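PDB 3HJR: aeromonas extracellular serine protease from Aeromonas sobria, which cleaves peptide bonds after paired basic residues, one of them lysine, as a calcium-binding kexin-like serine protease that attacks host plasma proteins. Local coordinates for residues A[376-381]-A[392-397]; A[439-444]-A[462-467]; A[468-473]-A[590-595]; A[489-494]-A[502-507]. All coordinates share one frame; numbering follows the deposited sequence.

Contact 1 of 4, residues A[376-381]-A[392-397]; sequences HQPVMV and DVKGLE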
loop_
_atom_site.group_PDB
_atom_site.type_symbol
_atom_site.label_atom_id
_atom_site.label_comp_id
_atom_site.label_asym_id
_atom_site.label_seq_id
_atom_site.Cartn_x
_atom_site.Cartn_y
_atom_site.Cartn_z
ATOM N N HIS A 376 7.174 -16.432 -8.818
ATOM C CA HIS A 376 8.242 -15.433 -8.714
ATOM C C HIS A 376 9.230 -15.836 -7.629
ATOM O O HIS A 376 8.847 -16.295 -6.546
ATOM C CB HIS A 376 7.707 -14.006 -8.493
ATOM C CG HIS A 376 7.103 -13.741 -7.137
ATOM N ND1 HIS A 376 7.720 -12.983 -6.166
ATOM C CD2 HIS A 376 5.895 -14.079 -6.630
ATOM C CE1 HIS A 376 6.922 -12.890 -5.115
ATOM N NE2 HIS A 376 5.814 -13.555 -5.368
ATOM N N GLN A 377 10.502 -15.643 -7.911
ATOM C CA GLN A 377 11.543 -16.148 -7.052
ATOM C C GLN A 377 11.910 -15.145 -5.943
ATOM O O GLN A 377 11.780 -13.937 -6.101
ATOM C CB GLN A 377 12.763 -16.475 -7.921
ATOM C CG GLN A 377 12.505 -17.577 -8.960
ATOM C CD GLN A 377 12.801 -18.989 -8.449
ATOM O OE1 GLN A 377 12.524 -19.333 -7.294
ATOM N NE2 GLN A 377 13.346 -19.817 -9.325
ATOM N N PRO A 378 12.469 -15.654 -4.859
ATOM C CA PRO A 378 13.087 -14.782 -3.872
ATOM C C PRO A 378 14.276 -14.067 -4.499
ATOM O O PRO A 378 14.886 -14.612 -5.449
ATOM C CB PRO A 378 13.562 -15.769 -2.788
ATOM C CG PRO A 378 13.822 -17.019 -3.517
ATOM C CD PRO A 378 12.694 -17.081 -4.544
ATOM N N VAL A 379 14.554 -12.863 -3.994
ATOM C CA VAL A 379 15.720 -12.069 -4.363
ATOM C C VAL A 379 16.795 -12.354 -3.343
ATOM O O VAL A 379 16.638 -12.088 -2.171
ATOM C CB VAL A 379 15.407 -10.562 -4.416
ATOM C CG1 VAL A 379 16.637 -9.775 -4.889
ATOM C CG2 VAL A 379 14.205 -10.284 -5.321
ATOM N N MET A 380 17.862 -13.012 -3.810
ATOM C CA MET A 380 18.957 -13.428 -2.948
ATOM C C MET A 380 20.093 -12.425 -2.855
ATOM O O MET A 380 20.395 -11.727 -3.824
ATOM C CB MET A 380 19.476 -14.753 -3.463
ATOM C CG MET A 380 18.432 -15.813 -3.700
ATOM S SD MET A 380 17.608 -16.272 -2.148
ATOM C CE MET A 380 18.882 -17.189 -1.344
ATOM N N VAL A 381 20.727 -12.354 -1.682
ATOM C CA VAL A 381 21.919 -11.562 -1.483
ATOM C C VAL A 381 23.057 -12.528 -1.179
ATOM O O VAL A 381 22.982 -13.278 -0.211
ATOM C CB VAL A 381 21.718 -10.557 -0.305
ATOM C CG1 VAL A 381 22.970 -9.699 -0.116
ATOM C CG2 VAL A 381 20.503 -9.683 -0.543
ATOM N N ASP A 392 24.423 -17.258 0.798
ATOM C CA ASP A 392 23.388 -16.792 -0.114
ATOM C C ASP A 392 22.105 -16.841 0.679
ATOM O O ASP A 392 21.605 -17.924 0.977
ATOM C CB ASP A 392 23.354 -17.705 -1.351
ATOM C CG ASP A 392 22.602 -17.100 -2.522
ATOM O OD1 ASP A 392 22.376 -15.864 -2.582
ATOM O OD2 ASP A 392 22.181 -17.807 -3.456
ATOM N N VAL A 393 21.611 -15.664 1.071
ATOM C CA VAL A 393 20.458 -15.532 1.955
ATOM C C VAL A 393 19.354 -14.759 1.247
ATOM O O VAL A 393 19.637 -13.968 0.348
ATOM C CB VAL A 393 20.829 -14.801 3.283
ATOM C CG1 VAL A 393 21.963 -15.492 3.992
ATOM C CG2 VAL A 393 21.134 -13.321 3.025
ATOM N N LYS A 394 18.098 -14.953 1.659
ATOM C CA LYS A 394 17.014 -14.189 1.079
ATOM C C LYS A 394 17.093 -12.764 1.548
ATOM O O LYS A 394 17.254 -12.500 2.732
ATOM C CB LYS A 394 15.637 -14.742 1.462
ATOM C CG LYS A 394 15.353 -16.099 0.868
ATOM C CD LYS A 394 14.138 -16.725 1.536
ATOM C CE LYS A 394 13.947 -18.150 1.115
ATOM N NZ LYS A 394 13.402 -18.265 -0.227
ATOM N N GLY A 395 16.995 -11.851 0.594
ATOM C CA GLY A 395 16.748 -10.447 0.883
ATOM C C GLY A 395 15.298 -10.037 0.737
ATOM O O GLY A 395 14.872 -9.069 1.358
ATOM N N LEU A 396 14.548 -10.737 -0.105
ATOM C CA LEU A 396 13.113 -10.596 -0.227
ATOM C C LEU A 396 12.545 -11.956 -0.655
ATOM O O LEU A 396 13.030 -12.559 -1.598
ATOM C CB LEU A 396 12.722 -9.517 -1.262
ATOM C CG LEU A 396 11.257 -9.109 -1.338
ATOM C CD1 LEU A 396 10.914 -8.263 -0.141
ATOM C CD2 LEU A 396 10.911 -8.382 -2.648
ATOM N N GLU A 397 11.517 -12.421 0.033
ATOM C CA GLU A 397 10.900 -13.718 -0.265
ATOM C C GLU A 397 10.027 -13.652 -1.536
ATOM O O GLU A 397 9.627 -12.567 -1.978
ATOM C CB GLU A 397 10.039 -14.206 0.909
ATOM C CG GLU A 397 10.781 -14.151 2.249
ATOM C CD GLU A 397 10.438 -12.915 3.066
ATOM O OE1 GLU A 397 10.219 -13.073 4.292
ATOM O OE2 GLU A 397 10.387 -11.771 2.520
HETATM O O HOH W 1 10.939 -11.677 -4.568
#
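Val379 and Leu396 pair across an antiparallel hairpin, with Val379 N donating to Leu396 O. In return Val379 O accepts two bonds, from Gly395 N at 2.8 Å and from Leu396 N at 3.2 Å, which makes this a classic beta bulge. The Gly395 N-H points nearly down the carbonyl bond, while that of Leu396 lies in the carbonyl plane on a lone pair. Beyond the bulge Val381 and Val393 form a regular hydrogen-bonded pair whose Val381 N to Val393 O link is almost straight (2.8 Å, 173°).

Among the side chains, Met380 folds back over the neighbouring strand. Bends at chi2 (-63°) and chi3 (-72°) bring SD to 3.8 Å from Lys394 CG and lay CE against the backbone of Val393, while Asp392 crosses its chain at about a right angle. Lys394 bends at its last torsion, so that NZ ends 3.5 Å from CG of the Pro378 ring; its ion pair with Glu400 is long and weak. Where the strands part, a water donates to both Gln377 O and Glu397 O.

The hairpin formed by strands 379-384 and 390-396 rests through Val379 and Leu396 on Leu239, and Glu397 OE1 accepts a hydrogen bond from Ile502 N, at the end of strand 500-502.

Contact 2 of 4, residues A[439-444]-A[462-467]; sequences PWQKIN and STTRIA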
loop_
_atom_site.group_PDB
_atom_site.type_symbol
_atom_site.label_atom_id
_atom_site.label_comp_id
_atom_site.label_asym_id
_atom_site.label_seq_id
_atom_site.Cartn_x
_atom_site.Cartn_y
_atom_site.Cartn_z
ATOM N N PRO A 439 0.370 -7.126 25.510
ATOM C CA PRO A 439 1.275 -6.065 25.959
ATOM C C PRO A 439 2.608 -6.180 25.221
ATOM O O PRO A 439 3.057 -7.270 24.842
ATOM C CB PRO A 439 1.424 -6.332 27.455
ATOM C CG PRO A 439 0.210 -7.074 27.848
ATOM C CD PRO A 439 -0.199 -7.876 26.646
ATOM N N TRP A 440 3.209 -5.033 24.949
ATOM C CA TRP A 440 4.539 -5.021 24.367
ATOM C C TRP A 440 5.529 -5.785 25.271
ATOM O O TRP A 440 5.458 -5.673 26.495
ATOM C CB TRP A 440 5.015 -3.583 24.199
ATOM C CG TRP A 440 4.399 -2.814 23.044
ATOM C CD1 TRP A 440 3.338 -1.935 23.091
ATOM C CD2 TRP A 440 4.855 -2.813 21.702
ATOM N NE1 TRP A 440 3.107 -1.413 21.840
ATOM C CE2 TRP A 440 4.029 -1.930 20.970
ATOM C CE3 TRP A 440 5.872 -3.489 21.024
ATOM C CZ2 TRP A 440 4.200 -1.706 19.601
ATOM C CZ3 TRP A 440 6.053 -3.253 19.665
ATOM C CH2 TRP A 440 5.218 -2.369 18.969
ATOM N N GLN A 441 6.407 -6.586 24.668
ATOM C CA GLN A 441 7.497 -7.239 25.393
ATOM C C GLN A 441 8.788 -6.653 24.864
ATOM O O GLN A 441 9.125 -6.834 23.688
ATOM C CB GLN A 441 7.492 -8.778 25.229
ATOM C CG GLN A 441 6.168 -9.350 25.729
ATOM C CD GLN A 441 6.119 -10.830 25.990
ATOM O OE1 GLN A 441 5.077 -11.318 26.404
ATOM N NE2 GLN A 441 7.209 -11.556 25.737
ATOM N N LYS A 442 9.513 -5.967 25.746
ATOM C CA LYS A 442 10.752 -5.293 25.406
ATOM C C LYS A 442 11.968 -6.017 25.961
ATOM O O LYS A 442 12.005 -6.375 27.144
ATOM C CB LYS A 442 10.734 -3.843 25.923
ATOM C CG LYS A 442 11.936 -3.043 25.467
ATOM C CD LYS A 442 11.759 -1.541 25.756
ATOM C CE LYS A 442 13.075 -0.951 26.157
ATOM N NZ LYS A 442 13.945 -0.786 24.950
ATOM N N ILE A 443 12.943 -6.248 25.081
ATOM C CA ILE A 443 14.223 -6.818 25.436
ATOM C C ILE A 443 15.315 -5.757 25.307
ATOM O O ILE A 443 15.501 -5.153 24.253
ATOM C CB ILE A 443 14.576 -8.006 24.502
ATOM C CG1 ILE A 443 13.495 -9.101 24.576
ATOM C CG2 ILE A 443 15.973 -8.481 24.793
ATOM C CD1 ILE A 443 13.406 -9.802 25.962
ATOM N N ASN A 444 16.044 -5.546 26.388
ATOM C CA ASN A 444 17.163 -4.611 26.435
ATOM C C ASN A 444 18.417 -5.433 26.299
ATOM O O ASN A 444 18.783 -6.141 27.225
ATOM C CB ASN A 444 17.145 -3.876 27.766
ATOM C CG ASN A 444 15.870 -3.115 27.978
ATOM O OD1 ASN A 444 15.551 -2.229 27.190
ATOM N ND2 ASN A 444 15.127 -3.446 29.031
ATOM N N SER A 462 18.043 -12.100 19.067
ATOM C CA SER A 462 17.523 -11.742 20.375
ATOM C C SER A 462 16.124 -12.296 20.413
ATOM O O SER A 462 15.434 -12.285 19.388
ATOM C CB SER A 462 17.487 -10.230 20.550
ATOM O OG SER A 462 17.042 -9.884 21.857
ATOM N N THR A 463 15.710 -12.765 21.595
ATOM C CA THR A 463 14.488 -13.530 21.717
ATOM C C THR A 463 13.602 -13.055 22.847
ATOM O O THR A 463 14.046 -12.426 23.809
ATOM C CB THR A 463 14.789 -15.021 21.927
ATOM O OG1 THR A 463 15.542 -15.240 23.142
ATOM C CG2 THR A 463 15.669 -15.593 20.783
ATOM N N THR A 464 12.333 -13.387 22.718
ATOM C CA THR A 464 11.356 -13.191 23.785
ATOM C C THR A 464 10.256 -14.231 23.684
ATOM O O THR A 464 9.834 -14.572 22.587
ATOM C CB THR A 464 10.744 -11.754 23.769
ATOM O OG1 THR A 464 9.924 -11.553 24.935
ATOM C CG2 THR A 464 9.817 -11.552 22.575
ATOM N N ARG A 465 9.785 -14.717 24.825
ATOM C CA ARG A 465 8.746 -15.737 24.842
ATOM C C ARG A 465 7.420 -15.123 25.101
ATOM O O ARG A 465 7.238 -14.426 26.094
ATOM C CB ARG A 465 9.004 -16.826 25.887
ATOM C CG ARG A 465 8.112 -18.058 25.704
ATOM C CD ARG A 465 8.525 -19.274 26.517
ATOM N NE ARG A 465 7.567 -20.365 26.333
ATOM C CZ ARG A 465 6.462 -20.517 27.024
ATOM N NH1 ARG A 465 5.665 -21.561 26.772
ATOM N NH2 ARG A 465 6.121 -19.639 27.968
ATOM N N ILE A 466 6.493 -15.402 24.197
ATOM C CA ILE A 466 5.086 -15.091 24.403
ATOM C C ILE A 466 4.459 -16.283 25.122
ATOM O O ILE A 466 4.428 -17.398 24.592
ATOM C CB ILE A 466 4.402 -14.836 23.033
ATOM C CG1 ILE A 466 4.915 -13.517 22.390
ATOM C CG2 ILE A 466 2.871 -14.779 23.173
ATOM C CD1 ILE A 466 4.473 -12.263 23.121
ATOM N N ALA A 467 3.988 -16.050 26.334
ATOM C CA ALA A 467 3.365 -17.101 27.157
ATOM C C ALA A 467 1.903 -17.368 26.819
ATOM O O ALA A 467 1.391 -18.464 27.089
ATOM C CB ALA A 467 3.488 -16.741 28.644
HETATM O O HOH W 2 3.896 -13.481 27.445
#
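Gln441 reaches across to strand 460-466, and its NE2 donates to two acceptors at once: to Thr464 OG1 (2.8 Å) and, in a nearly straight bond of 177°, to Arg465 O at 2.9 Å. Both partners lie in the plane of the amide, whereas NE2 itself stands above the Arg465 carbonyl plane instead of on a lone pair. The other end of the amide is held by a water that donates to Gln441 OE1 (2.7 Å) and accepts from Ala467 N, so the group's rotation is fixed from both sides. An extended chain beyond CG (chi2 -164°) gives Gln441 the span for this reach, and Ile466 CD1 packs against the amide at CD and OE1.

Ile443, two residues on, crosses Thr464 obliquely. Its CG1 lies 3.9 Å from Thr464 CB, CD1 meets Thr463 O, and CG2 approaches Ser462 OG at 3.4 Å; that hydroxyl also has a weak hydrogen bond with Trp588 NE1.

No backbone bonds join these two strands, which belong to different sheets of the P-domain. Strand 436-444 pairs through Gln441 and Ile443 with strand 583-594, whereas strand 460-466 pairs with 545-553, so the side chains of Gln441 and Ile443, with one water, span the gap to strand 460-466.

Contact 3 of 4, residues A[468-473]-A[590-595]; sequences TPLTVE and LRVLGH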
loop_
_atom_site.group_PDB
_atom_site.type_symbol
_atom_site.label_atom_id
_atom_site.label_comp_id
_atom_site.label_asym_id
_atom_site.label_seq_id
_atom_site.Cartn_x
_atom_site.Cartn_y
_atom_site.Cartn_z
ATOM N N THR A 468 1.238 -16.367 26.255
ATOM C CA THR A 468 -0.221 -16.392 26.116
ATOM C C THR A 468 -0.592 -17.191 24.879
ATOM O O THR A 468 -0.019 -16.964 23.809
ATOM C CB THR A 468 -0.758 -14.951 25.961
ATOM O OG1 THR A 468 -0.336 -14.136 27.049
ATOM C CG2 THR A 468 -2.283 -14.905 26.021
ATOM N N PRO A 469 -1.526 -18.132 24.979
ATOM C CA PRO A 469 -2.009 -18.775 23.758
ATOM C C PRO A 469 -2.833 -17.747 22.987
ATOM O O PRO A 469 -3.635 -17.005 23.570
ATOM C CB PRO A 469 -2.870 -19.948 24.262
ATOM C CG PRO A 469 -2.640 -20.016 25.720
ATOM C CD PRO A 469 -2.209 -18.659 26.179
ATOM N N LEU A 470 -2.590 -17.672 21.693
ATOM C CA LEU A 470 -3.275 -16.737 20.824
ATOM C C LEU A 470 -3.117 -17.155 19.374
ATOM O O LEU A 470 -2.111 -17.762 19.023
ATOM C CB LEU A 470 -2.713 -15.328 21.041
ATOM C CG LEU A 470 -3.718 -14.239 20.737
ATOM C CD1 LEU A 470 -4.825 -14.133 21.805
ATOM C CD2 LEU A 470 -2.990 -12.926 20.556
ATOM N N THR A 471 -4.116 -16.885 18.538
ATOM C CA THR A 471 -3.920 -17.018 17.100
ATOM C C THR A 471 -3.456 -15.690 16.535
ATOM O O THR A 471 -4.094 -14.677 16.761
ATOM C CB THR A 471 -5.241 -17.442 16.427
ATOM O OG1 THR A 471 -5.587 -18.762 16.847
ATOM C CG2 THR A 471 -5.090 -17.487 14.914
ATOM N N VAL A 472 -2.375 -15.666 15.773
ATOM C CA VAL A 472 -1.887 -14.361 15.360
ATOM C C VAL A 472 -2.582 -13.824 14.128
ATOM O O VAL A 472 -2.977 -14.574 13.247
ATOM C CB VAL A 472 -0.313 -14.152 15.403
ATOM C CG1 VAL A 472 0.459 -15.335 15.828
ATOM C CG2 VAL A 472 0.256 -13.337 14.270
ATOM N N GLU A 473 -2.818 -12.510 14.167
ATOM C CA GLU A 473 -3.208 -11.730 12.992
ATOM C C GLU A 473 -1.978 -11.008 12.440
ATOM O O GLU A 473 -1.526 -11.279 11.324
ATOM C CB GLU A 473 -4.338 -10.770 13.351
ATOM C CG GLU A 473 -5.632 -11.522 13.536
ATOM C CD GLU A 473 -6.670 -10.755 14.302
ATOM O OE1 GLU A 473 -7.257 -11.372 15.238
ATOM O OE2 GLU A 473 -6.922 -9.570 13.986
ATOM N N LEU A 590 8.223 -6.430 21.005
ATOM C CA LEU A 590 7.317 -7.272 20.183
ATOM C C LEU A 590 5.898 -7.077 20.654
ATOM O O LEU A 590 5.642 -7.143 21.849
ATOM C CB LEU A 590 7.677 -8.759 20.286
ATOM C CG LEU A 590 6.699 -9.755 19.628
ATOM C CD1 LEU A 590 6.695 -9.613 18.101
ATOM C CD2 LEU A 590 7.047 -11.190 20.078
ATOM N N ARG A 591 4.978 -6.883 19.710
ATOM C CA ARG A 591 3.556 -6.797 20.032
ATOM C C ARG A 591 2.793 -7.736 19.111
ATOM O O ARG A 591 2.836 -7.609 17.885
ATOM C CB ARG A 591 3.021 -5.414 19.841
ATOM C CG ARG A 591 1.613 -5.327 20.242
ATOM C CD ARG A 591 0.980 -4.135 19.643
ATOM N NE ARG A 591 0.160 -3.458 20.582
ATOM C CZ ARG A 591 -0.256 -2.211 20.412
ATOM N NH1 ARG A 591 -1.004 -1.668 21.339
ATOM N NH2 ARG A 591 0.092 -1.507 19.323
ATOM N N VAL A 592 2.094 -8.675 19.719
ATOM C CA VAL A 592 1.316 -9.640 18.978
ATOM C C VAL A 592 -0.146 -9.191 19.039
ATOM O O VAL A 592 -0.683 -8.936 20.121
ATOM C CB VAL A 592 1.447 -11.042 19.584
ATOM C CG1 VAL A 592 0.555 -12.048 18.821
ATOM C CG2 VAL A 592 2.908 -11.524 19.563
ATOM N N LEU A 593 -0.756 -9.073 17.864
ATOM C CA LEU A 593 -2.139 -8.687 17.691
ATOM C C LEU A 593 -2.838 -9.918 17.118
ATOM O O LEU A 593 -2.434 -10.460 16.084
ATOM C CB LEU A 593 -2.250 -7.503 16.708
ATOM C CG LEU A 593 -1.387 -6.307 17.113
ATOM C CD1 LEU A 593 -1.120 -5.355 15.972
ATOM C CD2 LEU A 593 -2.115 -5.592 18.183
ATOM N N GLY A 594 -3.851 -10.412 17.811
ATOM C CA GLY A 594 -4.551 -11.605 17.353
ATOM C C GLY A 594 -5.858 -11.842 18.072
ATOM O O GLY A 594 -6.539 -10.881 18.450
ATOM N N HIS A 595 -6.210 -13.113 18.285
ATOM C CA HIS A 595 -7.462 -13.466 18.935
ATOM C C HIS A 595 -7.431 -14.823 19.633
ATOM O O HIS A 595 -8.319 -15.091 20.506
ATOM C CB HIS A 595 -8.600 -13.413 17.923
ATOM C CG HIS A 595 -8.477 -14.396 16.807
ATOM N ND1 HIS A 595 -7.959 -14.055 15.578
ATOM C CD2 HIS A 595 -8.856 -15.694 16.712
ATOM C CE1 HIS A 595 -8.008 -15.105 14.775
ATOM N NE2 HIS A 595 -8.537 -16.113 15.441
#
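Glu473 and His595 join the start of strand 472-482 to the end of strand 583-594, an antiparallel pairing in the P-domain. Within these segments the pairing has one bridge, Val472 with Gly594, flanked by hydrogen bonds from His595 N to Thr471 O (3.0 Å) and from Glu473 N to Leu593 O (2.8 Å).

The close-packed side lies around Gly594. Its CA comes 3.2 Å from Thr471 O in a CA-H...O contact, and Leu470 CD2 sits against the same CA. Val592 CG1 fits between Leu470 CD2 and Val472 CB, at 4.0 and 4.1 Å, and this apolar group extends to Ile466 of strand 460-466.

Toward the partly exposed end at Thr471 and His595 the contact is more polar. Thr471 CB covers one face of the imidazole, offset toward the rim, in a CH-pi contact 4.0 Å from the ring centroid; the two side chains run alongside each other. Glu473 comes instead to the ring edge, its carboxylate turned 42° from the imidazole plane. The same OE1 forms a salt bridge with Arg359, on helix 358-368, which ties the P-domain to the protease domain. His595 ND1 donates to Glu473 OE1 at 2.8 Å, meeting the oxygen on its anti side.

Contact 4 of 4, residues A[489-494]-A[502-507]; sequences LLIELV and ILLSPF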
loop_
_atom_site.group_PDB
_atom_site.type_symbol
_atom_site.label_atom_id
_atom_site.label_comp_id
_atom_site.label_asym_id
_atom_site.label_seq_id
_atom_site.Cartn_x
_atom_site.Cartn_y
_atom_site.Cartn_z
ATOM N N LEU A 489 21.817 -3.843 6.544
ATOM C CA LEU A 489 21.154 -4.706 7.502
ATOM C C LEU A 489 19.913 -5.383 6.931
ATOM O O LEU A 489 19.043 -4.756 6.324
ATOM C CB LEU A 489 20.731 -3.904 8.725
ATOM C CG LEU A 489 21.901 -3.322 9.527
ATOM C CD1 LEU A 489 21.297 -2.574 10.712
ATOM C CD2 LEU A 489 22.923 -4.386 9.978
ATOM N N LEU A 490 19.871 -6.673 7.188
ATOM C CA LEU A 490 18.722 -7.524 6.931
ATOM C C LEU A 490 18.104 -7.807 8.293
ATOM O O LEU A 490 18.786 -8.318 9.192
ATOM C CB LEU A 490 19.194 -8.808 6.285
ATOM C CG LEU A 490 18.205 -9.993 6.248
ATOM C CD1 LEU A 490 17.013 -9.675 5.335
ATOM C CD2 LEU A 490 18.925 -11.244 5.820
ATOM N N ILE A 491 16.820 -7.507 8.437
ATOM C CA ILE A 491 16.128 -7.653 9.730
ATOM C C ILE A 491 14.950 -8.595 9.560
ATOM O O ILE A 491 14.052 -8.347 8.755
ATOM C CB ILE A 491 15.636 -6.323 10.264
ATOM C CG1 ILE A 491 16.799 -5.341 10.407
ATOM C CG2 ILE A 491 14.963 -6.571 11.587
ATOM C CD1 ILE A 491 16.422 -3.980 10.999
ATOM N N GLU A 492 14.977 -9.682 10.311
ATOM C CA GLU A 492 13.988 -10.745 10.203
ATOM C C GLU A 492 13.350 -11.035 11.536
ATOM O O GLU A 492 13.911 -10.759 12.589
ATOM C CB GLU A 492 14.648 -12.027 9.754
ATOM C CG GLU A 492 15.433 -11.923 8.486
ATOM C CD GLU A 492 16.163 -13.226 8.206
ATOM O OE1 GLU A 492 15.503 -14.141 7.662
ATOM O OE2 GLU A 492 17.353 -13.372 8.603
ATOM N N LEU A 493 12.157 -11.614 11.480
ATOM C CA LEU A 493 11.454 -12.096 12.663
ATOM C C LEU A 493 11.123 -13.564 12.440
ATOM O O LEU A 493 10.679 -13.925 11.378
ATOM C CB LEU A 493 10.177 -11.347 12.875
ATOM C CG LEU A 493 9.434 -11.598 14.195
ATOM C CD1 LEU A 493 10.292 -11.305 15.424
ATOM C CD2 LEU A 493 8.183 -10.782 14.231
ATOM N N VAL A 494 11.351 -14.393 13.455
ATOM C CA VAL A 494 11.078 -15.820 13.396
ATOM C C VAL A 494 10.050 -16.206 14.455
ATOM O O VAL A 494 10.170 -15.812 15.633
ATOM C CB VAL A 494 12.333 -16.634 13.639
ATOM C CG1 VAL A 494 12.095 -18.105 13.306
ATOM C CG2 VAL A 494 13.519 -16.067 12.859
ATOM N N ILE A 502 10.903 -11.365 6.520
ATOM C CA ILE A 502 11.880 -10.278 6.389
ATOM C C ILE A 502 11.155 -8.985 6.648
ATOM O O ILE A 502 10.341 -8.557 5.861
ATOM C CB ILE A 502 12.557 -10.319 4.992
ATOM C CG1 ILE A 502 13.384 -11.585 4.896
ATOM C CG2 ILE A 502 13.396 -9.030 4.739
ATOM C CD1 ILE A 502 13.963 -11.869 3.508
ATOM N N LEU A 503 11.441 -8.380 7.792
ATOM C CA LEU A 503 10.845 -7.095 8.160
ATOM C C LEU A 503 11.442 -5.894 7.445
ATOM O O LEU A 503 10.749 -4.926 7.153
ATOM C CB LEU A 503 10.999 -6.880 9.668
ATOM C CG LEU A 503 10.416 -7.919 10.616
ATOM C CD1 LEU A 503 10.559 -7.494 12.073
ATOM C CD2 LEU A 503 8.960 -8.237 10.301
ATOM N N LEU A 504 12.760 -5.929 7.255
ATOM C CA LEU A 504 13.444 -4.916 6.498
ATOM C C LEU A 504 14.461 -5.607 5.606
ATOM O O LEU A 504 15.367 -6.243 6.103
ATOM C CB LEU A 504 14.132 -3.909 7.427
ATOM C CG LEU A 504 14.729 -2.685 6.752
ATOM C CD1 LEU A 504 13.716 -1.949 5.921
ATOM C CD2 LEU A 504 15.301 -1.736 7.794
ATOM N N SER A 505 14.258 -5.484 4.302
ATOM C CA SER A 505 15.193 -5.925 3.280
ATOM C C SER A 505 16.360 -4.933 3.189
ATOM O O SER A 505 16.181 -3.717 3.317
ATOM C CB SER A 505 14.478 -5.992 1.920
ATOM O OG SER A 505 13.687 -4.834 1.725
ATOM N N PRO A 506 17.557 -5.447 2.937
ATOM C CA PRO A 506 18.752 -4.593 2.820
ATOM C C PRO A 506 18.781 -3.779 1.520
ATOM O O PRO A 506 17.989 -4.023 0.610
ATOM C CB PRO A 506 19.895 -5.590 2.878
ATOM C CG PRO A 506 19.318 -6.872 2.355
ATOM C CD PRO A 506 17.865 -6.870 2.721
ATOM N N PHE A 507 19.660 -2.792 1.452
ATOM C CA PHE A 507 19.827 -1.941 0.264
ATOM C C PHE A 507 18.615 -1.079 -0.028
ATOM O O PHE A 507 18.366 -0.663 -1.165
ATOM C CB PHE A 507 20.251 -2.788 -0.950
ATOM C CG PHE A 507 21.366 -3.751 -0.649
ATOM C CD1 PHE A 507 22.417 -3.392 0.182
ATOM C CD2 PHE A 507 21.358 -5.022 -1.185
ATOM C CE1 PHE A 507 23.419 -4.292 0.470
ATOM C CE2 PHE A 507 22.366 -5.919 -0.913
ATOM C CZ PHE A 507 23.404 -5.569 -0.096
#
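Ile491 O is gripped by two successive amides of the facing segment, Leu503 N at 2.8 Å and Leu504 N at 3.1 Å. They differ in quality: the Leu504 bond is nearly straight at 168° and uses a lone pair in the carbonyl plane, whereas the Leu503 bond, though shorter, is bent to 128° and weak. Two residues facing one define a classic beta bulge, and Ile491 N completes the pairing by donating to Leu504 O at 3.0 Å.

The bulge shifts the register, and side chains pack on both faces. On one, Ile491 CB lies 4.0 Å from Leu504 CB. The same two side chains meet again farther out, where Ile491 CD1 approaches Leu504 CD2. On the other, the Leu490 side chain crosses that of Ile502 at about a right angle, with CD1 3.7 Å from Ile502 CG2, and CD1 also touches Pro506 CD. With CG anti to its backbone N (chi1 165°), Leu490 can serve both neighbours with one methyl. Glu492 runs alongside Ile502, its CG 4.1 Å from Ile502 CG1, while its carboxylate extends to a salt bridge with Arg500. Leu503, on the bulge itself, turns toward strand 489-494 and lays CD1 against Leu493 CB.

All the touching residues are buried. Strand 489-494 is flanked on its other edge by strand 545-553, and Leu503 and Leu504 reach Met533 of strand 527-535, joining two sheets of the P-domain. Leu489 packs near Asp488 and Asp553, ligands of the third calcium ion, at the start of the strand.

How the contacts relate
Contacts 2, 3 and 4 belong to the P-domain, while contact 1 is a hairpin in the peptidase S8 range that lies against it. Contacts 1 and 4 have centres about 11 Å apart and touch, with Gly395 O packed on Ser505 CB. Both lie near the third calcium site: the ion is about 7 Å from the Leu489 side chain and about 11 Å from that of Val381. Contacts 2 and 3, centres about 13 Å apart, are joined by the Gln441 O to Leu590 N bond (2.9 Å). Contacts 3 and 4, centres about 21 Å apart, do not touch; their nearest atoms are about 4 Å apart. None includes the predicted charge-relay residues Asp78, His115 and Ser336.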